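Local coordinates for protein SCO1 homolog 1, mitochondrial (Arabidopsis thaliana, PDB 6N5U) that binds copper(I) through its thioredoxin-fold domain and is thought to insert copper into cytochrome c oxidase in the mitochondrion, at residues 137-140 and 141-145. Residues are numbered along the deposited sequence; the frame is centred on the assembly and turned at random.
Sequences LMSP and EMNFV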
loop_
_atom_site.group_PDB
_atom_site.type_symbol
_atom_site.label_atom_id
_atom_site.label_comp_id
_atom_site.label_asym_id
_atom_site.label_seq_id
_atom_site.Cartn_x
_atom_site.Cartn_y
_atom_site.Cartn_z
ATOM N N LEU A 137 3.796 -2.861 7.821
ATOM C CA LEU A 137 2.729 -3.072 8.779
ATOM C C LEU A 137 2.847 -1.967 9.823
ATOM O O LEU A 137 3.786 -1.955 10.622
ATOM C CB LEU A 137 2.777 -4.502 9.374
ATOM C CG LEU A 137 2.019 -4.775 10.685
ATOM C CD1 LEU A 137 0.534 -5.014 10.440
ATOM C CD2 LEU A 137 2.637 -5.919 11.423
ATOM N N MET A 138 1.935 -0.991 9.733
ATOM C CA MET A 138 1.785 0.141 10.648
ATOM C C MET A 138 0.770 -0.310 11.692
ATOM O O MET A 138 -0.123 -1.101 11.371
ATOM C CB MET A 138 1.215 1.376 9.915
ATOM C CG MET A 138 2.070 1.887 8.777
ATOM S SD MET A 138 3.718 2.425 9.297
ATOM C CE MET A 138 4.634 1.319 8.421
ATOM N N SER A 139 0.897 0.193 12.927
ATOM C CA SER A 139 -0.001 -0.145 14.031
ATOM C C SER A 139 -1.233 0.820 14.144
ATOM O O SER A 139 -1.335 1.744 13.321
ATOM C CB SER A 139 0.789 -0.232 15.335
ATOM O OG SER A 139 1.611 0.900 15.553
ATOM N N PRO A 140 -2.179 0.640 15.119
ATOM C CA PRO A 140 -3.331 1.561 15.209
ATOM C C PRO A 140 -2.996 3.010 15.589
ATOM O O PRO A 140 -3.882 3.868 15.541
ATOM C CB PRO A 140 -4.244 0.888 16.243
ATOM C CG PRO A 140 -3.767 -0.528 16.322
ATOM C CD PRO A 140 -2.293 -0.415 16.147
ATOM N N GLU A 141 -1.735 3.283 15.961
ATOM C CA GLU A 141 -1.260 4.642 16.258
ATOM C C GLU A 141 -0.290 5.100 15.157
ATOM O O GLU A 141 0.437 6.076 15.335
ATOM C CB GLU A 141 -0.627 4.777 17.665
ATOM C CG GLU A 141 -1.486 4.331 18.852
ATOM C CD GLU A 141 -2.921 4.819 19.009
ATOM O OE1 GLU A 141 -3.152 6.049 18.947
ATOM O OE2 GLU A 141 -3.812 3.965 19.221
ATOM N N MET A 142 -0.330 4.409 14.004
ATOM C CA MET A 142 0.482 4.641 12.805
ATOM C C MET A 142 2.001 4.677 13.087
ATOM O O MET A 142 2.721 5.524 12.552
ATOM C CB MET A 142 0.018 5.875 11.999
ATOM C CG MET A 142 -1.086 5.566 10.998
ATOM S SD MET A 142 -0.604 4.607 9.530
ATOM C CE MET A 142 0.203 5.888 8.527
ATOM N N ASN A 143 2.476 3.728 13.890
ATOM C CA ASN A 143 3.895 3.550 14.151
ATOM C C ASN A 143 4.324 2.265 13.419
ATOM O O ASN A 143 3.649 1.239 13.522
ATOM C CB ASN A 143 4.180 3.435 15.664
ATOM C CG ASN A 143 3.855 4.667 16.487
ATOM O OD1 ASN A 143 4.221 5.804 16.158
ATOM N ND2 ASN A 143 3.179 4.459 17.602
ATOM N N PHE A 144 5.425 2.332 12.663
ATOM C CA PHE A 144 5.984 1.194 11.933
ATOM C C PHE A 144 6.288 0.014 12.852
ATOM O O PHE A 144 6.899 0.195 13.910
ATOM C CB PHE A 144 7.258 1.614 11.177
ATOM C CG PHE A 144 7.946 0.465 10.484
ATOM C CD1 PHE A 144 7.387 -0.119 9.352
ATOM C CD2 PHE A 144 9.132 -0.057 10.983
ATOM C CE1 PHE A 144 8.007 -1.194 8.719
ATOM C CE2 PHE A 144 9.767 -1.122 10.339
ATOM C CZ PHE A 144 9.205 -1.679 9.206
ATOM N N VAL A 145 5.872 -1.190 12.439
ATOM C CA VAL A 145 6.068 -2.424 13.214
ATOM C C VAL A 145 6.969 -3.416 12.442
ATOM O O VAL A 145 8.048 -3.761 12.932
ATOM C CB VAL A 145 4.713 -3.037 13.686
ATOM C CG1 VAL A 145 4.902 -4.335 14.464
ATOM C CG2 VAL A 145 3.911 -2.039 14.510
HETATM O O HOH W 1 1.504 2.311 17.802
#
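Ser139 and Met142 meet at the ends of a type I turn with Pro140 and Glu141 at its middle, which closes the beta hairpin between strands 135-138 and 144-148 at one edge of the main sheet of the thioredoxin fold, away from the copper site. Glu141 folds its bent side chain back alongside the Pro140 carbonyl. Met142 N closes the turn on Ser139 O at 2.9 Å, with the donor above the carbonyl plane. The Met142 side chain, bent at its second and third torsions, brings SD alongside the base of Met138, 3.7 Å from Met138 CB. Asn143 O is gripped twice by one residue: Ser139 N donates at 3.0 Å, tilted from the carbonyl plane, and Ser139 OG donates at 2.9 Å, in that plane and on a lone pair. Ser139 OG sits between its own backbone N and carbonyl carbon (chi1 50°), which lets it share the acceptor with the backbone. A water links Ser139 OG to Asn143 ND2 as well, 2.7 Å from each. Phe144 pairs with Met138 in the non-hydrogen-bonded antiparallel manner. Both side chains lie on one sheet face, where Met138 CE meets the edge of the Phe144 ring, near its plane, at CD1. Val145 N donates to Leu137 O at 2.9 Å, almost straight down the carbonyl. Val145 CG2, anti to the carbonyl carbon, packs on Ser139 CB, while CG1 approaches Leu137 CD2. Trp32 of the adjoining strand 32-38 touches Leu137, Pro140 and Val145, and helix 154-167 meets Leu137 and Val145 through Glu164. Apolar contact comes from a methyl at the Phe144 ring edge and the Met142 sulfur against Met138 CB; the two donors at Asn143 O fix Ser139 against that carbonyl by backbone and side chain alike, and the water carries the hydroxyl's link on to the Asn143 amide.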